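PDB 4P0F: serine protease inhibitor 4, isoform B from Drosophila melanogaster, which probably inhibits serine-type and cysteine-type endopeptidases. Local coordinates for residues M291-M294 / F295-Q298; A132-T135 / I136-V140. One frame throughout, in Å; residues are numbered along the deposited sequence.

Contact 1 of 2, residues M291-M294 / F295-Q298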
loop_
_atom_site.group_PDB
_atom_site.type_symbol
_atom_site.label_atom_id
_atom_site.label_comp_id
_atom_site.label_asym_id
_atom_site.label_seq_id
_atom_site.Cartn_x
_atom_site.Cartn_y
_atom_site.Cartn_z
ATOM N N MET A 291 2.687 -14.480 10.584
ATOM C CA MET A 291 3.886 -14.655 9.766
ATOM C C MET A 291 5.165 -14.331 10.553
ATOM O O MET A 291 6.034 -13.605 10.069
ATOM C CB MET A 291 3.788 -13.801 8.506
ATOM C CG MET A 291 2.641 -14.235 7.600
ATOM S SD MET A 291 2.401 -13.203 6.137
ATOM C CE MET A 291 1.477 -11.816 6.816
ATOM N N SER A 292 5.283 -14.913 11.746
ATOM C CA SER A 292 6.412 -14.639 12.646
ATOM C C SER A 292 7.706 -15.341 12.277
ATOM O O SER A 292 8.787 -14.848 12.608
ATOM C CB SER A 292 6.055 -15.037 14.080
ATOM O OG SER A 292 5.096 -14.146 14.610
ATOM N N ARG A 293 7.621 -16.499 11.632
ATOM C CA ARG A 293 8.814 -17.334 11.477
ATOM C C ARG A 293 9.928 -16.659 10.655
ATOM O O ARG A 293 11.122 -16.851 10.936
ATOM C CB ARG A 293 8.432 -18.680 10.852
ATOM C CG ARG A 293 9.490 -19.762 10.985
ATOM C CD ARG A 293 8.898 -21.128 10.666
ATOM N NE ARG A 293 9.888 -22.195 10.659
ATOM C CZ ARG A 293 10.212 -22.938 11.715
ATOM N NH1 ARG A 293 9.633 -22.730 12.892
ATOM N NH2 ARG A 293 11.124 -23.893 11.592
ATOM N N MET A 294 9.541 -15.873 9.658
ATOM C CA MET A 294 10.483 -15.170 8.788
ATOM C C MET A 294 11.469 -14.248 9.533
ATOM O O MET A 294 12.561 -13.981 9.030
ATOM C CB MET A 294 9.702 -14.354 7.754
ATOM C CG MET A 294 8.842 -13.298 8.375
ATOM S SD MET A 294 7.581 -12.707 7.221
ATOM C CE MET A 294 8.646 -12.056 5.965
ATOM N N PHE A 295 11.100 -13.769 10.718
ATOM C CA PHE A 295 11.968 -12.874 11.509
ATOM C C PHE A 295 12.802 -13.610 12.546
ATOM O O PHE A 295 13.671 -13.017 13.189
ATOM C CB PHE A 295 11.130 -11.814 12.231
ATOM C CG PHE A 295 10.143 -11.134 11.352
ATOM C CD1 PHE A 295 10.558 -10.223 10.405
ATOM C CD2 PHE A 295 8.785 -11.405 11.475
ATOM C CE1 PHE A 295 9.645 -9.597 9.586
ATOM C CE2 PHE A 295 7.884 -10.802 10.667
ATOM C CZ PHE A 295 8.299 -9.887 9.724
ATOM N N SER A 296 12.514 -14.895 12.725
ATOM C CA SER A 296 13.106 -15.689 13.786
ATOM C C SER A 296 14.359 -16.416 13.336
ATOM O O SER A 296 14.658 -16.508 12.145
ATOM C CB SER A 296 12.103 -16.720 14.296
ATOM O OG SER A 296 12.065 -17.836 13.422
ATOM N N ASP A 297 15.063 -16.990 14.302
ATOM C CA ASP A 297 16.241 -17.780 13.987
ATOM C C ASP A 297 15.877 -19.149 13.417
ATOM O O ASP A 297 16.761 -19.946 13.098
ATOM C CB ASP A 297 17.120 -17.927 15.224
ATOM C CG ASP A 297 17.929 -16.674 15.514
ATOM O OD1 ASP A 297 18.232 -15.916 14.564
ATOM O OD2 ASP A 297 18.270 -16.451 16.693
ATOM N N GLN A 298 14.579 -19.403 13.262
ATOM C CA GLN A 298 14.109 -20.599 12.586
ATOM C C GLN A 298 13.699 -20.321 11.138
ATOM O O GLN A 298 13.216 -21.216 10.448
ATOM C CB GLN A 298 12.934 -21.214 13.344
ATOM C CG GLN A 298 13.307 -21.781 14.705
ATOM C CD GLN A 298 13.583 -20.711 15.745
ATOM O OE1 GLN A 298 12.784 -19.795 15.940
ATOM N NE2 GLN A 298 14.721 -20.823 16.421
#
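A short 3-10 turn running into an ST turn links Arg293 to Ser296 and Gln298, in the serpin connection between helix 283-288 and strand 311-324. Two i to i+3 backbone bonds define the first turn: Phe295 N to Ser292 O at 3.2 Å, and Ser296 N to Arg293 O at 3.0 Å. The second acceptor is gripped twice, because Ser296 OG also donates to Arg293 O, at 2.8 Å. The two donors reach this oxygen differently: the hydroxyl lies 15° from the carbonyl plane, whereas the amide stands 61° out of it. Ser296 OG sits between its own N and carbonyl carbon, which brings it back to Arg293 O.

Met294 and Phe295 lie side by side and point the same way. Met294 CG is 3.5 Å from the centroid of the Phe295 ring, only 12° off the normal, a CH-pi contact over the centre of one face. Beyond it, Met294 SD makes an oblique Met-aromatic contact with the same ring. Phe295 also packs on Phe286 and Val313, while Met294 touches Leu60 of helix 54-64, so the pair packs against helix 283-288, helix 54-64 and strand 311-324.

The extended Arg293 chain crosses Gln298 at about a right angle, and its guanidinium has its strongest polar partner in Glu300, through a salt bridge from NH2. Gln298 CB lies over one face of that group, near its rim, 3.6 Å from Arg293 CZ. The ST turn is completed by Gln298 N, which donates to Ser296 OG at 3.0 Å.

Contact 2 of 2, residues A132-T135 / I136-V140; sequences AAAT and INNWV
Ala132 O receives the amide of Ile136 at 3.0 Å, with an N-H...O angle of 170°, the first of four successive i to i+4 bonds that identify this as regular alpha-helix within helix 129-143, which by chain order and packing is helix F of the serpin fold, lying against the face of the main sheet A. The Ile136 side chain lies close to the same carbonyl: its CG1, held beside the backbone N with chi1 at -66°, comes within 3.4 Å of Ala132 O. Ile136 is buried and packs against Val164 and Val166 of strand 161-174 and Phe98 of strand 91-100.

Ala133 O takes the Asn137 amide at 2.7 Å, the N lying nearly along the C=O axis. Asn137 CG passes 3.1 Å from this oxygen, but ND2 approaches at a poor angle and makes no hydrogen bond there. The polar end finds a partner in the loop after the helix, where Asn137 OD1 accepts from Val152 N.

At Ala134, O is bonded by Asn138 N at 2.8 Å. Asn138 is exposed, and its carboxamide folds back over the turn, with CG 2.9 Å from Ala134 O and ND2 again badly angled for a bond.

Thr135 O closes the series with Trp139 N at 3.2 Å, while Thr135 OG1 bonds to Gln131 O one turn earlier. Trp139 CG is anti to its N, chi1 179°, which carries the indole away from Thr135 and onto Ala94, Lys96 and Val166. Backbone amides therefore supply all the hydrogen bonds joining the two segments, so the helix holds itself together through its backbone, while Ile136, Trp139 and Asn137 meet the strands and the following loop.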
loop_
_atom_site.group_PDB
_atom_site.type_symbol
_atom_site.label_atom_id
_atom_site.label_comp_id
_atom_site.label_asym_id
_atom_site.label_seq_id
_atom_site.Cartn_x
_atom_site.Cartn_y
_atom_site.Cartn_z
ATOM N N ALA A 132 25.179 2.011 0.416
ATOM C CA ALA A 132 24.148 1.058 -0.002
ATOM C C ALA A 132 22.727 1.614 0.182
ATOM O O ALA A 132 21.869 1.459 -0.690
ATOM C CB ALA A 132 24.309 -0.247 0.762
ATOM N N ALA A 133 22.485 2.268 1.311
ATOM C CA ALA A 133 21.188 2.860 1.569
ATOM C C ALA A 133 20.918 3.948 0.540
ATOM O O ALA A 133 19.815 4.046 0.016
ATOM C CB ALA A 133 21.128 3.419 2.972
ATOM N N ALA A 134 21.934 4.750 0.233
ATOM C CA ALA A 134 21.767 5.822 -0.742
ATOM C C ALA A 134 21.387 5.240 -2.103
ATOM O O ALA A 134 20.518 5.771 -2.782
ATOM C CB ALA A 134 23.035 6.665 -0.850
ATOM N N THR A 135 22.030 4.143 -2.498
ATOM C CA THR A 135 21.706 3.487 -3.764
ATOM C C THR A 135 20.244 3.034 -3.798
ATOM O O THR A 135 19.518 3.309 -4.755
ATOM C CB THR A 135 22.639 2.289 -4.011
ATOM O OG1 THR A 135 23.963 2.790 -4.194
ATOM C CG2 THR A 135 22.233 1.506 -5.252
ATOM N N ILE A 136 19.816 2.349 -2.746
ATOM C CA ILE A 136 18.437 1.887 -2.635
ATOM C C ILE A 136 17.467 3.062 -2.614
ATOM O O ILE A 136 16.467 3.089 -3.345
ATOM C CB ILE A 136 18.250 1.026 -1.364
ATOM C CG1 ILE A 136 19.070 -0.267 -1.490
ATOM C CG2 ILE A 136 16.771 0.720 -1.121
ATOM C CD1 ILE A 136 19.336 -0.996 -0.163
ATOM N N ASN A 137 17.764 4.039 -1.775
ATOM C CA ASN A 137 16.814 5.113 -1.527
ATOM C C ASN A 137 16.721 6.062 -2.710
ATOM O O ASN A 137 15.653 6.614 -2.987
ATOM C CB ASN A 137 17.198 5.845 -0.250
ATOM C CG ASN A 137 16.988 4.983 0.983
ATOM O OD1 ASN A 137 16.215 4.024 0.951
ATOM N ND2 ASN A 137 17.679 5.308 2.065
ATOM N N ASN A 138 17.824 6.224 -3.432
ATOM C CA ASN A 138 17.803 7.032 -4.641
ATOM C C ASN A 138 16.964 6.367 -5.732
ATOM O O ASN A 138 16.238 7.043 -6.463
ATOM C CB ASN A 138 19.226 7.293 -5.134
ATOM C CG ASN A 138 19.979 8.265 -4.245
ATOM O OD1 ASN A 138 19.387 8.962 -3.422
ATOM N ND2 ASN A 138 21.298 8.327 -4.416
ATOM N N TRP A 139 17.035 5.043 -5.815
ATOM C CA TRP A 139 16.241 4.303 -6.780
ATOM C C TRP A 139 14.757 4.481 -6.432
ATOM O O TRP A 139 13.941 4.781 -7.302
ATOM C CB TRP A 139 16.633 2.816 -6.800
ATOM C CG TRP A 139 15.821 2.011 -7.775
ATOM C CD1 TRP A 139 16.055 1.864 -9.110
ATOM C CD2 TRP A 139 14.624 1.264 -7.492
ATOM N NE1 TRP A 139 15.084 1.070 -9.678
ATOM C CE2 TRP A 139 14.194 0.692 -8.706
ATOM C CE3 TRP A 139 13.878 1.027 -6.333
ATOM C CZ2 TRP A 139 13.053 -0.106 -8.793
ATOM C CZ3 TRP A 139 12.737 0.241 -6.423
ATOM C CH2 TRP A 139 12.339 -0.312 -7.647
ATOM N N VAL A 140 14.421 4.322 -5.154
ATOM C CA VAL A 140 13.046 4.522 -4.706
ATOM C C VAL A 140 12.538 5.936 -5.018
ATOM O O VAL A 140 11.421 6.088 -5.497
ATOM C CB VAL A 140 12.885 4.245 -3.198
ATOM C CG1 VAL A 140 11.487 4.649 -2.709
ATOM C CG2 VAL A 140 13.130 2.753 -2.906
#

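In the fold
Contact 1 and contact 2 are separate local structures, with centres 26 Å apart and nearest atoms about 16 Å apart. Both are partly buried and lie well away from the centre of the chain, at 23 and 20 Å. They rest on different elements: 291-298 joins helices 54-64 and 283-288 to strand 311-324, whereas 132-140 packs on strands 91-100, 120-124 and 161-174. Their chemistry follows their shape. The irregular turn of contact 1 recruits a serine hydroxyl and a methionine-phenylalanine pair, and its arginine pairs with Glu300, outside both segments; the helix of contact 2 is bonded internally by its backbone, with mostly apolar contacts to the strands and a side-chain bond from Asn137 to the following loop.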